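PDB 5JXF: Asp/Glu-specific dipeptidyl-peptidase from Flavobacterium psychrophilum, which removes dipeptides from the N-terminus of oligopeptides, as a serine peptidase of family S46 strictly specific for aspartate or glutamate at the P1 position. Local coordinates for residues E88-G94 against Y261-L267. Numbering follows the deposited sequence.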
ATOM      1  N   GLU A  88     -25.016 -18.227  11.653  1.00 31.46           N
ATOM      2  CA  GLU A  88     -25.601 -19.324  10.900  1.00 38.37           C
ATOM      3  C   GLU A  88     -25.466 -20.633  11.664  1.00 39.17           C
ATOM      4  O   GLU A  88     -24.457 -20.885  12.308  1.00 36.76           O
ATOM      5  CB  GLU A  88     -24.976 -19.460   9.515  1.00 41.06           C
ATOM      6  CG  GLU A  88     -23.490 -19.750   9.529  1.00 45.94           C
ATOM      7  CD  GLU A  88     -22.676 -18.520   9.188  1.00 54.15           C
ATOM      8  OE1 GLU A  88     -23.133 -17.408   9.516  1.00 50.93           O
ATOM      9  OE2 GLU A  88     -21.597 -18.668   8.579  1.00 49.97           O
ATOM     10  N   VAL A  89     -26.522 -21.441  11.631  1.00 41.54           N
ATOM     11  CA  VAL A  89     -26.504 -22.738  12.301  1.00 34.32           C
ATOM     12  C   VAL A  89     -25.725 -23.762  11.475  1.00 36.74           C
ATOM     13  O   VAL A  89     -26.029 -23.963  10.298  1.00 38.35           O
ATOM     14  CB  VAL A  89     -27.926 -23.267  12.543  1.00 34.47           C
ATOM     15  CG1 VAL A  89     -27.860 -24.426  13.507  1.00 35.82           C
ATOM     16  CG2 VAL A  89     -28.845 -22.134  13.085  1.00 28.71           C
ATOM     17  N   ILE A  90     -24.737 -24.418  12.077  1.00 36.55           N
ATOM     18  CA  ILE A  90     -23.905 -25.340  11.298  1.00 36.12           C
ATOM     19  C   ILE A  90     -23.877 -26.731  11.926  1.00 35.07           C
ATOM     20  O   ILE A  90     -23.038 -27.566  11.615  1.00 37.28           O
ATOM     21  CB  ILE A  90     -22.470 -24.783  11.119  1.00 36.05           C
ATOM     22  CG1 ILE A  90     -21.803 -24.462  12.449  1.00 39.87           C
ATOM     23  CG2 ILE A  90     -22.500 -23.527  10.295  1.00 34.80           C
ATOM     24  CD1 ILE A  90     -20.258 -24.399  12.328  1.00 48.26           C
ATOM     25  N   SER A  91     -24.857 -26.993  12.781  1.00 39.21           N
ATOM     26  CA  SER A  91     -24.983 -28.295  13.423  1.00 44.00           C
ATOM     27  C   SER A  91     -26.377 -28.571  13.918  1.00 49.50           C
ATOM     28  O   SER A  91     -27.102 -27.639  14.243  1.00 47.89           O
ATOM     29  CB  SER A  91     -23.983 -28.391  14.584  1.00 44.66           C
ATOM     30  OG  SER A  91     -24.729 -28.571  15.789  1.00 45.99           O
ATOM     31  N   PRO A  92     -26.763 -29.858  13.973  1.00 42.55           N
ATOM     32  CA  PRO A  92     -28.110 -30.072  14.526  1.00 47.14           C
ATOM     33  C   PRO A  92     -28.207 -29.941  16.047  1.00 57.65           C
ATOM     34  O   PRO A  92     -29.233 -30.340  16.591  1.00 56.59           O
ATOM     35  CB  PRO A  92     -28.456 -31.503  14.088  1.00 39.36           C
ATOM     36  CG  PRO A  92     -27.046 -32.208  13.924  1.00 41.79           C
ATOM     37  CD  PRO A  92     -26.181 -31.073  13.365  1.00 39.63           C
ATOM     38  N   LYS A  93     -27.193 -29.407  16.728  1.00 57.37           N
ATOM     39  CA  LYS A  93     -27.332 -29.195  18.173  1.00 47.78           C
ATOM     40  C   LYS A  93     -27.102 -27.729  18.577  1.00 39.47           C
ATOM     41  O   LYS A  93     -26.624 -27.443  19.679  1.00 45.97           O
ATOM     42  CB  LYS A  93     -26.394 -30.138  18.937  1.00 55.64           C
ATOM     43  CG  LYS A  93     -26.879 -31.592  18.902  1.00 60.65           C
ATOM     44  CD  LYS A  93     -26.214 -32.484  19.940  1.00 61.06           C
ATOM     45  CE  LYS A  93     -24.761 -32.724  19.593  1.00 72.53           C
ATOM     46  NZ  LYS A  93     -24.184 -33.832  20.416  1.00 78.47           N
ATOM     47  N   GLY A  94     -27.460 -26.811  17.678  1.00 35.11           N
ATOM     48  CA  GLY A  94     -27.441 -25.386  17.964  1.00 41.87           C
ATOM     49  C   GLY A  94     -26.111 -24.650  17.810  1.00 41.51           C
ATOM     50  O   GLY A  94     -25.999 -23.486  18.178  1.00 41.15           O
ATOM     51  N   TYR A 261     -30.449 -26.302  21.500  1.00 47.49           N
ATOM     52  CA  TYR A 261     -31.535 -26.082  20.583  1.00 48.91           C
ATOM     53  C   TYR A 261     -31.381 -26.928  19.348  1.00 54.91           C
ATOM     54  O   TYR A 261     -30.297 -26.969  18.742  1.00 48.95           O
ATOM     55  CB  TYR A 261     -31.579 -24.621  20.194  1.00 34.52           C
ATOM     56  CG  TYR A 261     -32.459 -24.311  19.018  1.00 42.20           C
ATOM     57  CD1 TYR A 261     -33.853 -24.453  19.108  1.00 44.67           C
ATOM     58  CD2 TYR A 261     -31.909 -23.812  17.835  1.00 41.65           C
ATOM     59  CE1 TYR A 261     -34.669 -24.149  18.044  1.00 41.46           C
ATOM     60  CE2 TYR A 261     -32.705 -23.500  16.768  1.00 43.07           C
ATOM     61  CZ  TYR A 261     -34.091 -23.673  16.873  1.00 48.24           C
ATOM     62  OH  TYR A 261     -34.875 -23.351  15.802  1.00 47.99           O
ATOM     63  N   ILE A 262     -32.458 -27.602  18.964  1.00 47.62           N
ATOM     64  CA  ILE A 262     -32.430 -28.394  17.741  1.00 37.67           C
ATOM     65  C   ILE A 262     -33.076 -27.593  16.621  1.00 43.14           C
ATOM     66  O   ILE A 262     -34.264 -27.248  16.682  1.00 40.41           O
ATOM     67  CB  ILE A 262     -33.135 -29.767  17.932  1.00 50.87           C
ATOM     68  CG1 ILE A 262     -32.464 -30.541  19.076  1.00 39.25           C
ATOM     69  CG2 ILE A 262     -33.153 -30.557  16.606  1.00 33.88           C
ATOM     70  CD1 ILE A 262     -33.254 -31.755  19.548  1.00 52.85           C
ATOM     71  N   PRO A 263     -32.284 -27.252  15.594  1.00 35.34           N
ATOM     72  CA  PRO A 263     -32.831 -26.374  14.560  1.00 32.06           C
ATOM     73  C   PRO A 263     -33.670 -27.099  13.515  1.00 36.05           C
ATOM     74  O   PRO A 263     -33.581 -28.317  13.367  1.00 41.07           O
ATOM     75  CB  PRO A 263     -31.573 -25.783  13.906  1.00 34.26           C
ATOM     76  CG  PRO A 263     -30.536 -26.868  14.068  1.00 35.34           C
ATOM     77  CD  PRO A 263     -30.844 -27.524  15.407  1.00 32.38           C
ATOM     78  N   LYS A 264     -34.471 -26.329  12.789  1.00 36.43           N
ATOM     79  CA  LYS A 264     -35.211 -26.835  11.648  1.00 43.65           C
ATOM     80  C   LYS A 264     -34.323 -27.143  10.447  1.00 43.75           C
ATOM     81  O   LYS A 264     -34.694 -27.944   9.582  1.00 39.82           O
ATOM     82  CB  LYS A 264     -36.292 -25.832  11.262  1.00 47.80           C
ATOM     83  CG  LYS A 264     -37.208 -25.503  12.429  1.00 47.21           C
ATOM     84  CD  LYS A 264     -38.142 -24.351  12.117  1.00 56.29           C
ATOM     85  CE  LYS A 264     -39.117 -24.089  13.268  1.00 51.93           C
ATOM     86  NZ  LYS A 264     -39.600 -22.691  13.180  1.00 74.92           N
ATOM     87  N   HIS A 265     -33.149 -26.513  10.399  1.00 39.83           N
ATOM     88  CA  HIS A 265     -32.222 -26.704   9.294  1.00 37.97           C
ATOM     89  C   HIS A 265     -30.844 -26.207   9.721  1.00 45.00           C
ATOM     90  O   HIS A 265     -30.726 -25.256  10.494  1.00 39.22           O
ATOM     91  CB  HIS A 265     -32.684 -25.952   8.033  1.00 44.96           C
ATOM     92  CG  HIS A 265     -31.813 -26.180   6.831  1.00 48.77           C
ATOM     93  ND1 HIS A 265     -31.817 -27.361   6.123  1.00 48.14           N
ATOM     94  CD2 HIS A 265     -30.918 -25.375   6.209  1.00 50.38           C
ATOM     95  CE1 HIS A 265     -30.954 -27.279   5.123  1.00 42.58           C
ATOM     96  NE2 HIS A 265     -30.402 -26.082   5.149  1.00 38.87           N
ATOM     97  N   PHE A 266     -29.801 -26.853   9.232  1.00 44.25           N
ATOM     98  CA  PHE A 266     -28.467 -26.383   9.522  1.00 42.52           C
ATOM     99  C   PHE A 266     -27.664 -26.542   8.253  1.00 43.92           C
ATOM    100  O   PHE A 266     -28.027 -27.343   7.404  1.00 40.02           O
ATOM    101  CB  PHE A 266     -27.838 -27.142  10.695  1.00 44.05           C
ATOM    102  CG  PHE A 266     -27.505 -28.572  10.399  1.00 53.10           C
ATOM    103  CD1 PHE A 266     -28.475 -29.564  10.496  1.00 42.22           C
ATOM    104  CD2 PHE A 266     -26.209 -28.928  10.040  1.00 55.85           C
ATOM    105  CE1 PHE A 266     -28.158 -30.880  10.235  1.00 44.03           C
ATOM    106  CE2 PHE A 266     -25.887 -30.240   9.779  1.00 54.70           C
ATOM    107  CZ  PHE A 266     -26.855 -31.222   9.873  1.00 47.66           C
ATOM    108  N   LEU A 267     -26.606 -25.746   8.109  1.00 36.96           N
ATOM    109  CA  LEU A 267     -25.865 -25.704   6.863  1.00 42.17           C
ATOM    110  C   LEU A 267     -24.773 -26.735   6.900  1.00 40.24           C
ATOM    111  O   LEU A 267     -23.954 -26.745   7.827  1.00 38.12           O
ATOM    112  CB  LEU A 267     -25.269 -24.305   6.618  1.00 38.67           C
ATOM    113  CG  LEU A 267     -26.257 -23.139   6.658  1.00 43.35           C
ATOM    114  CD1 LEU A 267     -25.523 -21.805   6.609  1.00 40.23           C
ATOM    115  CD2 LEU A 267     -27.217 -23.240   5.513  1.00 43.06           C
TER
HETATM  116  O   HOH W   1     -22.655 -28.504   9.214  1.00 41.92           O
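Pro92 lies flat against the ring of Phe266, and these two residues bury more surface than any others. A CH-pi interaction is evident: Pro92 CD stands 3.6 Å from the centroid of the Phe266 ring and only 12° off its normal. Pro92 CB and CG spread from there toward CE1 and CZ, while Ser91 C covers the CG end of the same face. Phe266 reaches this place because its CG sits between its backbone N and carbonyl carbon (chi1 69°), which turns one ring face to Ser91 C and Pro92 CD.

Val89 supplies the second centre. Its CG1, anti to the backbone N, meets Pro263 CG at 3.7 Å and Phe266 CB at 3.9 Å, so one methyl fills the angle between the two residues. Its carbonyl takes the direct hydrogen bond of the contact: Leu267 N lies 2.9 Å from Val89 O, nearly straight at 171°, the N-H somewhat off the carbonyl plane. Next to it a water donates to both Ile90 O and Leu267 O, each 2.6 Å from the water oxygen, and sits in plane at the edge of the Phe266 ring.

Residues 91-93 form an ST turn, with Lys93 N giving a hydrogen bond to Ser91 OG at 2.8 Å; Ser91 OG is also bonded to Glu722. Pro263 CD rests 3.5 Å from Pro92 O, the carbonyl in the middle of this turn. Strand 85-89 pairs antiparallel with strand 95-98, so residues 90-94 form the connection of a beta hairpin, covered by the loop between strands 259-260 and 269-270. Strand 95-98 leads toward His101, by similarity a catalytic-triad residue; the hairpin lies in the sheet that also holds strands 239-245 and 259-260, one of two contributing to the chymotrypsin-like double beta-barrel of S46 peptidases.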